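Local coordinates for protein RNA polymerase II subunit A C-terminal domain phosphatase SSU72 (Homo sapiens, PDB 4H3K) that dephosphorylates phosphoserine in the C-terminal domain repeats of RNA polymerase II and takes part in transcription termination and pre-mRNA processing, at residues V28-S33 with L129-R134; Q36-E41 with E166-G171; S52-G57 with Q119-L124; V157-Q162 with F173-L178. The protein carries 1 engineered substitution. One frame throughout, in Å; residues are numbered along the deposited sequence.

Contact 1 (V28-S33 with L129-R134). Engineered in segment 28-33: Ser-32 (natural residue Cys). With PO4 (phosphate ion), chain F.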
loop_
_atom_site.group_PDB
_atom_site.type_symbol
_atom_site.label_atom_id
_atom_site.label_comp_id
_atom_site.label_asym_id
_atom_site.label_seq_id
_atom_site.Cartn_x
_atom_site.Cartn_y
_atom_site.Cartn_z
ATOM N N VAL B 28 -13.387 -1.282 -3.145
ATOM C CA VAL B 28 -13.223 0.082 -3.662
ATOM C C VAL B 28 -13.625 1.132 -2.627
ATOM O O VAL B 28 -14.558 0.909 -1.839
ATOM C CB VAL B 28 -14.110 0.254 -4.909
ATOM C CG1 VAL B 28 -13.996 1.688 -5.519
ATOM C CG2 VAL B 28 -13.768 -0.806 -5.923
ATOM N N ALA B 29 -12.923 2.260 -2.639
ATOM C CA ALA B 29 -13.336 3.482 -1.954
ATOM C C ALA B 29 -13.509 4.547 -3.008
ATOM O O ALA B 29 -12.690 4.645 -3.931
ATOM C CB ALA B 29 -12.304 3.933 -0.933
ATOM N N VAL B 30 -14.610 5.291 -2.917
ATOM C CA VAL B 30 -14.796 6.462 -3.751
ATOM C C VAL B 30 -14.815 7.697 -2.856
ATOM O O VAL B 30 -15.488 7.708 -1.817
ATOM C CB VAL B 30 -16.092 6.400 -4.597
ATOM C CG1 VAL B 30 -16.108 7.609 -5.554
ATOM C CG2 VAL B 30 -16.151 5.113 -5.423
ATOM N N VAL B 31 -14.059 8.727 -3.266
ATOM C CA VAL B 31 -13.788 9.894 -2.416
ATOM C C VAL B 31 -14.116 11.203 -3.158
ATOM O O VAL B 31 -13.662 11.434 -4.287
ATOM C CB VAL B 31 -12.302 9.918 -1.967
ATOM C CG1 VAL B 31 -12.093 10.925 -0.837
ATOM C CG2 VAL B 31 -11.846 8.527 -1.519
ATOM N N SER B 32 -14.925 12.059 -2.534
ATOM C CA SER B 32 -15.142 13.379 -3.102
ATOM C C SER B 32 -14.714 14.403 -2.052
ATOM O O SER B 32 -13.875 14.102 -1.179
ATOM C CB SER B 32 -16.615 13.569 -3.514
ATOM O OG SER B 32 -17.424 13.398 -2.368
ATOM N N SER B 33 -15.269 15.604 -2.120
ATOM C CA SER B 33 -14.876 16.624 -1.134
ATOM C C SER B 33 -15.722 16.606 0.127
ATOM O O SER B 33 -15.194 16.546 1.254
ATOM C CB SER B 33 -14.846 18.003 -1.776
ATOM O OG SER B 33 -14.265 18.876 -0.841
ATOM N N LEU B 129 -10.818 5.645 -5.834
ATOM C CA LEU B 129 -11.154 6.544 -6.920
ATOM C C LEU B 129 -11.520 7.894 -6.349
ATOM O O LEU B 129 -12.378 7.975 -5.459
ATOM C CB LEU B 129 -12.334 5.994 -7.687
ATOM C CG LEU B 129 -11.946 4.689 -8.403
ATOM C CD1 LEU B 129 -13.100 3.789 -8.493
ATOM C CD2 LEU B 129 -11.468 5.033 -9.786
ATOM N N THR B 130 -10.906 8.951 -6.876
ATOM C CA THR B 130 -11.202 10.300 -6.416
ATOM C C THR B 130 -11.912 11.047 -7.526
ATOM O O THR B 130 -11.744 10.719 -8.705
ATOM C CB THR B 130 -9.919 11.048 -5.945
ATOM O OG1 THR B 130 -9.015 11.204 -7.046
ATOM C CG2 THR B 130 -9.203 10.227 -4.849
ATOM N N CYS B 131 -12.709 12.059 -7.153
ATOM C CA CYS B 131 -13.616 12.712 -8.085
ATOM C C CYS B 131 -13.150 14.101 -8.543
ATOM O O CYS B 131 -13.869 14.756 -9.261
ATOM C CB CYS B 131 -15.038 12.777 -7.490
ATOM S SG CYS B 131 -15.688 11.119 -7.067
ATOM N N GLU B 132 -11.957 14.534 -8.113
ATOM C CA GLU B 132 -11.281 15.709 -8.635
ATOM C C GLU B 132 -9.869 15.794 -8.114
ATOM O O GLU B 132 -9.540 15.232 -7.063
ATOM C CB GLU B 132 -12.030 17.040 -8.358
ATOM C CG GLU B 132 -12.037 17.484 -6.928
ATOM C CD GLU B 132 -12.691 18.869 -6.789
ATOM O OE1 GLU B 132 -13.922 18.927 -6.756
ATOM O OE2 GLU B 132 -11.966 19.874 -6.769
ATOM N N GLU B 133 -9.018 16.491 -8.868
ATOM C CA GLU B 133 -7.588 16.446 -8.588
ATOM C C GLU B 133 -7.212 16.932 -7.177
ATOM O O GLU B 133 -6.296 16.392 -6.544
ATOM C CB GLU B 133 -6.818 17.223 -9.665
ATOM C CG GLU B 133 -5.348 17.041 -9.534
ATOM C CD GLU B 133 -4.567 17.772 -10.606
ATOM O OE1 GLU B 133 -5.195 18.234 -11.561
ATOM O OE2 GLU B 133 -3.327 17.884 -10.491
ATOM N N ARG B 134 -7.921 17.943 -6.677
ATOM C CA ARG B 134 -7.672 18.420 -5.300
ATOM C C ARG B 134 -7.908 17.298 -4.264
ATOM O O ARG B 134 -7.232 17.233 -3.245
ATOM C CB ARG B 134 -8.618 19.610 -5.006
ATOM C CG ARG B 134 -8.430 20.333 -3.670
ATOM C CD ARG B 134 -9.777 20.999 -3.173
ATOM N NE ARG B 134 -10.700 19.980 -2.624
ATOM C CZ ARG B 134 -11.079 19.877 -1.345
ATOM N NH1 ARG B 134 -10.681 20.765 -0.431
ATOM N NH2 ARG B 134 -11.866 18.879 -0.971
HETATM P P PO4 F . -19.235 16.071 -3.183
HETATM O O1 PO4 F . -19.495 14.914 -2.269
HETATM O O2 PO4 F . -20.277 17.181 -2.976
HETATM O O3 PO4 F . -19.311 15.656 -4.640
HETATM O O4 PO4 F . -17.874 16.674 -2.984
#

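Contact 2 (Q36-E41 with E166-G171). With PO4 (phosphate ion), chain F.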
loop_
_atom_site.group_PDB
_atom_site.type_symbol
_atom_site.label_atom_id
_atom_site.label_comp_id
_atom_site.label_asym_id
_atom_site.label_seq_id
_atom_site.Cartn_x
_atom_site.Cartn_y
_atom_site.Cartn_z
ATOM N N GLN B 36 -21.055 13.958 -0.271
ATOM C CA GLN B 36 -22.495 14.255 -0.387
ATOM C C GLN B 36 -23.063 13.840 -1.741
ATOM O O GLN B 36 -24.177 13.326 -1.813
ATOM C CB GLN B 36 -22.732 15.744 -0.235
ATOM C CG GLN B 36 -22.560 16.260 1.188
ATOM C CD GLN B 36 -23.681 15.745 2.100
ATOM O OE1 GLN B 36 -24.671 15.204 1.629
ATOM N NE2 GLN B 36 -23.505 15.894 3.402
ATOM N N ASN B 37 -22.284 14.100 -2.801
ATOM C CA ASN B 37 -22.793 14.054 -4.162
ATOM C C ASN B 37 -22.032 13.053 -5.056
ATOM O O ASN B 37 -22.517 11.967 -5.279
ATOM C CB ASN B 37 -22.824 15.484 -4.754
ATOM C CG ASN B 37 -23.311 15.524 -6.208
ATOM O OD1 ASN B 37 -22.870 16.362 -7.008
ATOM N ND2 ASN B 37 -24.218 14.643 -6.541
ATOM N N ARG B 38 -20.851 13.417 -5.558
ATOM C CA ARG B 38 -20.131 12.535 -6.488
ATOM C C ARG B 38 -19.803 11.149 -5.904
ATOM O O ARG B 38 -20.035 10.112 -6.543
ATOM C CB ARG B 38 -18.901 13.258 -7.029
ATOM C CG ARG B 38 -19.306 14.497 -7.834
ATOM C CD ARG B 38 -18.141 15.458 -7.977
ATOM N NE ARG B 38 -17.780 16.078 -6.691
ATOM C CZ ARG B 38 -16.691 16.809 -6.496
ATOM N NH1 ARG B 38 -15.847 17.017 -7.500
ATOM N NH2 ARG B 38 -16.422 17.333 -5.292
ATOM N N SER B 39 -19.308 11.122 -4.672
ATOM C CA SER B 39 -18.926 9.861 -4.054
ATOM C C SER B 39 -20.138 9.023 -3.647
ATOM O O SER B 39 -20.070 7.806 -3.679
ATOM C CB SER B 39 -17.971 10.083 -2.837
ATOM O OG SER B 39 -18.561 10.999 -1.895
ATOM N N MET B 40 -21.249 9.667 -3.298
ATOM C CA MET B 40 -22.437 8.960 -2.855
ATOM C C MET B 40 -23.247 8.381 -4.030
ATOM O O MET B 40 -23.772 7.267 -3.937
ATOM C CB MET B 40 -23.283 9.854 -1.948
ATOM C CG MET B 40 -22.563 10.156 -0.637
ATOM S SD MET B 40 -22.386 8.654 0.354
ATOM C CE MET B 40 -24.020 8.561 1.139
ATOM N N GLU B 41 -23.348 9.146 -5.107
ATOM C CA GLU B 41 -23.860 8.614 -6.385
ATOM C C GLU B 41 -23.085 7.357 -6.809
ATOM O O GLU B 41 -23.676 6.362 -7.257
ATOM C CB GLU B 41 -23.756 9.687 -7.466
ATOM C CG GLU B 41 -24.667 9.457 -8.690
ATOM C CD GLU B 41 -26.143 9.395 -8.306
ATOM O OE1 GLU B 41 -26.781 8.421 -8.677
ATOM O OE2 GLU B 41 -26.635 10.291 -7.593
ATOM N N GLU B 166 -26.126 15.902 -12.288
ATOM C CA GLU B 166 -26.025 15.259 -13.585
ATOM C C GLU B 166 -24.631 14.680 -13.861
ATOM O O GLU B 166 -24.522 13.525 -14.283
ATOM C CB GLU B 166 -26.444 16.229 -14.683
ATOM C CG GLU B 166 -26.094 15.738 -16.073
ATOM C CD GLU B 166 -25.550 16.834 -16.972
ATOM O OE1 GLU B 166 -25.199 17.928 -16.442
ATOM O OE2 GLU B 166 -25.484 16.586 -18.206
ATOM N N GLU B 167 -23.584 15.484 -13.641
ATOM C CA GLU B 167 -22.197 15.037 -13.806
ATOM C C GLU B 167 -21.848 13.966 -12.781
ATOM O O GLU B 167 -21.129 13.035 -13.107
ATOM C CB GLU B 167 -21.197 16.205 -13.729
ATOM C CG GLU B 167 -21.257 17.183 -14.936
ATOM C CD GLU B 167 -20.933 16.501 -16.266
ATOM O OE1 GLU B 167 -19.893 15.822 -16.356
ATOM O OE2 GLU B 167 -21.725 16.632 -17.231
ATOM N N ALA B 168 -22.381 14.082 -11.560
ATOM C CA ALA B 168 -22.211 13.040 -10.550
ATOM C C ALA B 168 -22.713 11.680 -11.044
ATOM O O ALA B 168 -22.039 10.664 -10.860
ATOM C CB ALA B 168 -22.911 13.403 -9.289
ATOM N N THR B 169 -23.897 11.681 -11.662
ATOM C CA THR B 169 -24.524 10.450 -12.172
ATOM C C THR B 169 -23.684 9.872 -13.301
ATOM O O THR B 169 -23.431 8.664 -13.360
ATOM C CB THR B 169 -26.016 10.707 -12.591
ATOM O OG1 THR B 169 -26.733 11.179 -11.445
ATOM C CG2 THR B 169 -26.706 9.424 -13.074
ATOM N N LEU B 170 -23.222 10.743 -14.185
ATOM C CA LEU B 170 -22.435 10.297 -15.317
ATOM C C LEU B 170 -21.101 9.730 -14.843
ATOM O O LEU B 170 -20.610 8.686 -15.335
ATOM C CB LEU B 170 -22.200 11.498 -16.241
ATOM C CG LEU B 170 -21.370 11.258 -17.489
ATOM C CD1 LEU B 170 -22.001 10.116 -18.303
ATOM C CD2 LEU B 170 -21.398 12.550 -18.320
ATOM N N GLY B 171 -20.517 10.441 -13.886
ATOM C CA GLY B 171 -19.224 10.106 -13.314
ATOM C C GLY B 171 -19.308 8.767 -12.626
ATOM O O GLY B 171 -18.416 7.940 -12.777
HETATM P P PO4 F . -19.235 16.071 -3.183
HETATM O O1 PO4 F . -19.495 14.914 -2.269
HETATM O O2 PO4 F . -20.277 17.181 -2.976
HETATM O O3 PO4 F . -19.311 15.656 -4.640
HETATM O O4 PO4 F . -17.874 16.674 -2.984
HETATM O O HOH W 1 -19.693 10.657 -9.400
#

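Contact 3 (S52-G57 with Q119-L124)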
loop_
_atom_site.group_PDB
_atom_site.type_symbol
_atom_site.label_atom_id
_atom_site.label_comp_id
_atom_site.label_asym_id
_atom_site.label_seq_id
_atom_site.Cartn_x
_atom_site.Cartn_y
_atom_site.Cartn_z
ATOM N N SER B 52 -17.893 -4.221 -3.236
ATOM C CA SER B 52 -17.640 -3.842 -1.878
ATOM C C SER B 52 -17.112 -2.419 -1.974
ATOM O O SER B 52 -16.077 -2.178 -2.566
ATOM C CB SER B 52 -16.589 -4.800 -1.298
ATOM O OG SER B 52 -16.066 -4.301 -0.083
ATOM N N VAL B 53 -17.870 -1.472 -1.453
ATOM C CA VAL B 53 -17.548 -0.066 -1.608
ATOM C C VAL B 53 -17.743 0.727 -0.311
ATOM O O VAL B 53 -18.649 0.462 0.447
ATOM C CB VAL B 53 -18.317 0.552 -2.811
ATOM C CG1 VAL B 53 -19.830 0.303 -2.724
ATOM C CG2 VAL B 53 -17.989 2.059 -3.000
ATOM N N ARG B 54 -16.848 1.682 -0.075
ATOM C CA ARG B 54 -17.010 2.660 0.976
ATOM C C ARG B 54 -16.775 4.020 0.311
ATOM O O ARG B 54 -16.186 4.106 -0.774
ATOM C CB ARG B 54 -15.987 2.447 2.102
ATOM C CG ARG B 54 -15.935 1.039 2.741
ATOM C CD ARG B 54 -16.600 0.947 4.103
ATOM N NE ARG B 54 -16.572 2.190 4.902
ATOM C CZ ARG B 54 -15.756 2.451 5.927
ATOM N NH1 ARG B 54 -14.812 1.594 6.316
ATOM N NH2 ARG B 54 -15.878 3.604 6.574
ATOM N N SER B 55 -17.242 5.076 0.958
ATOM C CA SER B 55 -17.114 6.391 0.394
ATOM C C SER B 55 -16.740 7.400 1.463
ATOM O O SER B 55 -17.049 7.213 2.645
ATOM C CB SER B 55 -18.424 6.785 -0.290
ATOM O OG SER B 55 -19.444 6.962 0.662
ATOM N N PHE B 56 -16.051 8.465 1.042
ATOM C CA PHE B 56 -15.444 9.415 1.968
ATOM C C PHE B 56 -15.387 10.774 1.326
ATOM O O PHE B 56 -15.568 10.905 0.113
ATOM C CB PHE B 56 -13.996 8.995 2.329
ATOM C CG PHE B 56 -13.891 7.623 2.916
ATOM C CD1 PHE B 56 -14.104 7.428 4.276
ATOM C CD2 PHE B 56 -13.593 6.517 2.095
ATOM C CE1 PHE B 56 -14.021 6.159 4.835
ATOM C CE2 PHE B 56 -13.504 5.248 2.623
ATOM C CZ PHE B 56 -13.708 5.057 4.009
ATOM N N GLY B 57 -15.112 11.781 2.153
ATOM C CA GLY B 57 -14.769 13.117 1.668
ATOM C C GLY B 57 -13.418 13.545 2.253
ATOM O O GLY B 57 -13.061 13.142 3.348
ATOM N N GLN B 119 -9.526 11.045 5.964
ATOM C CA GLN B 119 -8.350 11.136 6.830
ATOM C C GLN B 119 -8.583 10.460 8.188
ATOM O O GLN B 119 -7.622 10.198 8.910
ATOM C CB GLN B 119 -7.894 12.593 6.989
ATOM C CG GLN B 119 -7.451 13.254 5.681
ATOM C CD GLN B 119 -8.552 14.009 4.903
ATOM O OE1 GLN B 119 -8.243 14.971 4.223
ATOM N NE2 GLN B 119 -9.806 13.573 4.995
ATOM N N ASN B 120 -9.844 10.153 8.515
ATOM C CA ASN B 120 -10.182 9.490 9.800
ATOM C C ASN B 120 -10.306 7.997 9.738
ATOM O O ASN B 120 -10.343 7.346 10.781
ATOM C CB ASN B 120 -11.497 10.003 10.392
ATOM C CG ASN B 120 -11.432 11.446 10.784
ATOM O OD1 ASN B 120 -10.360 11.980 11.109
ATOM N ND2 ASN B 120 -12.583 12.107 10.741
ATOM N N CYS B 121 -10.415 7.446 8.538
ATOM C CA CYS B 121 -10.619 6.004 8.413
ATOM C C CYS B 121 -9.308 5.251 8.248
ATOM O O CYS B 121 -8.308 5.818 7.802
ATOM C CB CYS B 121 -11.565 5.672 7.257
ATOM S SG CYS B 121 -12.177 3.965 7.291
ATOM N N LYS B 122 -9.364 3.960 8.572
ATOM C CA LYS B 122 -8.203 3.069 8.655
ATOM C C LYS B 122 -8.422 1.743 7.890
ATOM O O LYS B 122 -7.705 0.761 8.125
ATOM C CB LYS B 122 -7.909 2.766 10.132
ATOM C CG LYS B 122 -9.118 2.161 10.934
ATOM C CD LYS B 122 -10.505 2.705 10.465
ATOM C CE LYS B 122 -11.518 2.816 11.603
ATOM N NZ LYS B 122 -12.473 1.665 11.578
ATOM N N ASP B 123 -9.408 1.718 6.991
ATOM C CA ASP B 123 -9.752 0.524 6.205
ATOM C C ASP B 123 -8.783 0.310 5.040
ATOM O O ASP B 123 -8.162 1.265 4.592
ATOM C CB ASP B 123 -11.158 0.690 5.644
ATOM C CG ASP B 123 -12.026 -0.515 5.885
ATOM O OD1 ASP B 123 -11.504 -1.645 5.785
ATOM O OD2 ASP B 123 -13.234 -0.315 6.168
ATOM N N LEU B 124 -8.656 -0.929 4.554
ATOM C CA LEU B 124 -7.835 -1.213 3.367
ATOM C C LEU B 124 -8.670 -1.379 2.104
ATOM O O LEU B 124 -9.743 -2.007 2.132
ATOM C CB LEU B 124 -6.959 -2.461 3.556
ATOM C CG LEU B 124 -6.110 -2.574 4.834
ATOM C CD1 LEU B 124 -5.278 -3.863 4.848
ATOM C CD2 LEU B 124 -5.214 -1.362 4.976
#

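Contact 4 (V157-Q162 with F173-L178)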
loop_
_atom_site.group_PDB
_atom_site.type_symbol
_atom_site.label_atom_id
_atom_site.label_comp_id
_atom_site.label_asym_id
_atom_site.label_seq_id
_atom_site.Cartn_x
_atom_site.Cartn_y
_atom_site.Cartn_z
ATOM N N VAL B 157 -6.777 6.403 -8.322
ATOM C CA VAL B 157 -7.070 6.905 -9.661
ATOM C C VAL B 157 -8.000 8.094 -9.519
ATOM O O VAL B 157 -8.993 8.040 -8.771
ATOM C CB VAL B 157 -7.702 5.828 -10.559
ATOM C CG1 VAL B 157 -8.144 6.405 -11.913
ATOM C CG2 VAL B 157 -6.705 4.615 -10.744
ATOM N N ASN B 158 -7.689 9.157 -10.256
ATOM C CA ASN B 158 -8.570 10.325 -10.311
ATOM C C ASN B 158 -9.354 10.413 -11.596
ATOM O O ASN B 158 -8.795 10.139 -12.663
ATOM C CB ASN B 158 -7.761 11.618 -10.171
ATOM C CG ASN B 158 -8.642 12.832 -10.034
ATOM O OD1 ASN B 158 -9.385 12.976 -9.048
ATOM N ND2 ASN B 158 -8.595 13.707 -11.038
ATOM N N VAL B 159 -10.622 10.832 -11.494
ATOM C CA VAL B 159 -11.367 11.373 -12.653
ATOM C C VAL B 159 -11.980 12.695 -12.229
ATOM O O VAL B 159 -12.697 12.718 -11.251
ATOM C CB VAL B 159 -12.658 10.606 -13.034
ATOM C CG1 VAL B 159 -13.028 10.883 -14.535
ATOM C CG2 VAL B 159 -12.657 9.188 -12.652
ATOM N N ASP B 160 -11.733 13.776 -12.967
ATOM C CA ASP B 160 -12.387 15.039 -12.672
ATOM C C ASP B 160 -13.886 14.979 -12.967
ATOM O O ASP B 160 -14.307 14.867 -14.112
ATOM C CB ASP B 160 -11.739 16.219 -13.395
ATOM C CG ASP B 160 -10.496 16.752 -12.671
ATOM O OD1 ASP B 160 -10.116 16.256 -11.594
ATOM O OD2 ASP B 160 -9.884 17.687 -13.210
ATOM N N ILE B 161 -14.692 15.062 -11.909
ATOM C CA ILE B 161 -16.139 15.106 -12.068
ATOM C C ILE B 161 -16.687 16.396 -11.468
ATOM O O ILE B 161 -16.443 16.690 -10.293
ATOM C CB ILE B 161 -16.825 13.897 -11.387
ATOM C CG1 ILE B 161 -16.320 12.562 -11.972
ATOM C CG2 ILE B 161 -18.379 14.034 -11.479
ATOM C CD1 ILE B 161 -16.509 11.348 -10.962
ATOM N N GLN B 162 -17.462 17.143 -12.250
ATOM C CA GLN B 162 -18.065 18.381 -11.745
ATOM C C GLN B 162 -19.085 18.088 -10.647
ATOM O O GLN B 162 -19.843 17.101 -10.708
ATOM C CB GLN B 162 -18.710 19.175 -12.883
ATOM C CG GLN B 162 -17.681 19.796 -13.829
ATOM C CD GLN B 162 -18.253 20.926 -14.684
ATOM O OE1 GLN B 162 -19.377 20.827 -15.215
ATOM N NE2 GLN B 162 -17.472 22.004 -14.842
ATOM N N PHE B 173 -21.425 6.306 -13.306
ATOM C CA PHE B 173 -21.515 5.226 -14.300
ATOM C C PHE B 173 -20.171 4.944 -14.984
ATOM O O PHE B 173 -19.858 3.795 -15.247
ATOM C CB PHE B 173 -22.645 5.462 -15.319
ATOM C CG PHE B 173 -24.035 5.170 -14.750
ATOM C CD1 PHE B 173 -24.393 3.866 -14.389
ATOM C CD2 PHE B 173 -24.962 6.194 -14.555
ATOM C CE1 PHE B 173 -25.664 3.569 -13.847
ATOM C CE2 PHE B 173 -26.249 5.918 -14.013
ATOM C CZ PHE B 173 -26.589 4.594 -13.652
ATOM N N LEU B 174 -19.363 5.975 -15.209
ATOM C CA LEU B 174 -18.013 5.791 -15.741
ATOM C C LEU B 174 -17.120 5.028 -14.742
ATOM O O LEU B 174 -16.394 4.117 -15.103
ATOM C CB LEU B 174 -17.388 7.148 -16.085
ATOM C CG LEU B 174 -16.002 7.195 -16.732
ATOM C CD1 LEU B 174 -15.996 6.505 -18.108
ATOM C CD2 LEU B 174 -15.552 8.666 -16.872
ATOM N N ILE B 175 -17.192 5.422 -13.473
ATOM C CA ILE B 175 -16.513 4.728 -12.398
ATOM C C ILE B 175 -16.947 3.254 -12.327
ATOM O O ILE B 175 -16.095 2.355 -12.212
ATOM C CB ILE B 175 -16.757 5.473 -11.048
ATOM C CG1 ILE B 175 -15.861 6.708 -10.993
ATOM C CG2 ILE B 175 -16.423 4.573 -9.845
ATOM C CD1 ILE B 175 -16.322 7.836 -9.980
ATOM N N CYS B 176 -18.259 3.012 -12.415
ATOM C CA CYS B 176 -18.788 1.644 -12.427
ATOM C C CYS B 176 -18.223 0.864 -13.622
ATOM O O CYS B 176 -17.794 -0.290 -13.473
ATOM C CB CYS B 176 -20.332 1.633 -12.451
ATOM S SG CYS B 176 -21.012 -0.063 -12.340
ATOM N N GLU B 177 -18.196 1.499 -14.797
ATOM C CA GLU B 177 -17.611 0.863 -15.992
ATOM C C GLU B 177 -16.141 0.508 -15.789
ATOM O O GLU B 177 -15.713 -0.629 -16.072
ATOM C CB GLU B 177 -17.820 1.732 -17.242
ATOM C CG GLU B 177 -18.022 0.914 -18.476
ATOM C CD GLU B 177 -18.179 1.736 -19.728
ATOM O OE1 GLU B 177 -18.601 2.921 -19.611
ATOM O OE2 GLU B 177 -17.911 1.158 -20.821
ATOM N N LEU B 178 -15.380 1.447 -15.235
ATOM C CA LEU B 178 -13.986 1.187 -14.925
ATOM C C LEU B 178 -13.816 0.034 -13.932
ATOM O O LEU B 178 -13.017 -0.862 -14.157
ATOM C CB LEU B 178 -13.297 2.459 -14.431
ATOM C CG LEU B 178 -11.834 2.269 -14.012
ATOM C CD1 LEU B 178 -10.962 1.856 -15.218
ATOM C CD2 LEU B 178 -11.277 3.518 -13.336
#

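Contact 1 (V28-S33 with L129-R134)
With chi1 at 180°, Val-28 sets CG1 opposite its backbone N, while Leu-129 (chi1 -66°) places CG beside its own N; the two side chains cross obliquely, Val-28 CG1 lying 3.7 Å from Leu-129 CD1. The segments are parallel neighbours in the central sheet of a fold like that of low-molecular-weight tyrosine phosphatases, and residues 28-33 run from the strand into the CX5R phosphate-binding loop. Leu-129 pairs with Val-30 and bonds to the residues flanking it: its N donates to Ala-29 O (2.9 Å), and its O accepts from Val-31 N (2.9 Å). The next rung, Cys-131 N to Val-31 O, is weak as segment 129-134 leaves its strand. Val-30 shares a sheet face with Leu-129 and also touches Cys-131, CG1 to SG at 3.8 Å; helices 38-48 and 165-184 cover this side. Val-31 and Thr-130 face helix 133-145, with the Thr-130 hydroxyl turned to the Asn-158 side chain. Ser-32 is an engineered replacement for the cysteine that opens the CX5R signature. Its OG donates to O1 of a bound phosphate at 2.6 Å, and the neighbouring Ser-33 N reaches phosphate O4 at 2.9 Å.

Contact 2 (Q36-E41 with E166-G171)
Arg-38, whose CG packs on Ala-168 CB at 4.0 Å, presents the edge of its guanidinium to a bound phosphate, with the phosphorus atom in the guanidinium plane. Along that edge NE donates to phosphate O3 (2.6 Å, 176°) and NH2 to O4 (2.8 Å), which fixes the rotation of the flat group; NH1 is held by Glu-132 and the carbonyl of Ile-161. A methionine here has no side-chain N-H to give, and would probably leave phosphate O3 and O4 less firmly held and Glu-132 without its charged mate. The Asn-37 amide is brought against the Ala-168 methyl by an extended first torsion (chi1 178°), its CG 3.8 Å from Ala-168 CB. Farther along the helix Glu-41 reaches across to the partner helix at a slant, CG lying 3.6 Å from Ala-168 O, while its carboxylate pairs with Arg-107. No direct hydrogen bond joins the segments; instead one water donates to both Arg-38 O and Ala-168 O (2.9 and 2.8 Å). Ala-168 meets the start of helix 38-48; the N atoms of Gln-36 and Asn-37 in the loop before it, and of Arg-38 at its first residue, bind the phosphate as in the CX5R loop of cysteine-dependent phosphatases.

Contact 3 (S52-G57 with Q119-L124)
Arg-54 and Asp-123 form the ionic part of this contact, a salt bridge from NH1 to OD2 modelled at 2.5 Å, so short that the exact length is doubtful. The bond is poorly aligned (120° at the hydrogen): OD2 sits at the guanidinium edge near its plane, but the carboxylate is turned 63° from that plane. Bends at chi2 and chi3 turn the guanidinium across toward Phe-56, whose CZ lies 3.6 Å above one face, toward the rim. NH2 makes a second salt bridge, to Glu-116. A leucine in place of Arg-54 would probably leave Asp-123 and Glu-116 without this shared positive partner and take the flat group from over Phe-56 CZ. The apolar and sulfur contacts fall to Cys-121. Its CB touches Phe-56 CE1 at 3.5 Å, and its SG stands 4.8 Å from the centroid of that ring, an oblique sulfur-aromatic approach. Within the loop, Asp-123 N makes a weak hydrogen bond to Cys-121 SG. The loop, which lies between helix 101-109 and strand 127-130, runs against the direction of strand 52-57, an outermost strand of the sheet bonded to strand 27-32; Val-53 and Ser-55 on this strand meet helix 38-48.

Contact 4 (V157-Q162 with F173-L178)
Strand 157-159 and helix 173-178 run in nearly opposing directions, 148° apart with axes 10.9 Å from each other, and they draw closest at Val-159 and Ile-175. Val-159 splits its two methyls between successive helix residues: CG1 meets Leu-174 CD2 at 4.1 Å, the side chains crossing at a slant, and CG2 approaches Ile-175 CG1 at 4.4 Å. This is the helix-on-sheet layer of an alpha/beta fold, with strand 153-159 and helix 165-184 following each other in the chain as a beta-alpha unit. Ile-175 starts off aside from the strand, but its extended second torsion (chi2 159°) carries CD1 forward to lie 3.7 Å from Ile-161 CD1, the two side chains slanting across each other. Farther along the helix, Leu-178 CD2 comes more loosely to Val-157 CG1, 4.5 Å away. Every second residue, Val-157, Val-159 and Ile-161, points to the helix, so the contact continues as far as Ile-161. Leu-129 of the adjoining strand also touches Ile-175 and Leu-178, while Phe-199 of helix 188-203 covers Leu-174 and Leu-178.

How the contacts relate
From the N terminus, strand 27-32 opens contact 1, which closes on strand 127-130. Contact 2 opens inside that loop, at the start of helix 38-48, but closes beyond it on helix 165-184, so the two cross; both touch the same phosphate, and Arg-38 and Glu-132 bridge them. Contact 3 is nested within both loops and adds the edge strand 52-57, bonded to strand 27-32. Contact 4 opens only after contact 1 has closed, on the strand beside 127-130; it opens before contact 2 closes and closes after it, so these two cross as well, both ending on helix 165-184. Contacts 3 and 4 lie on opposite sides of the chain's centre, about 17 Å apart between centres, with the strands of contact 1 between them.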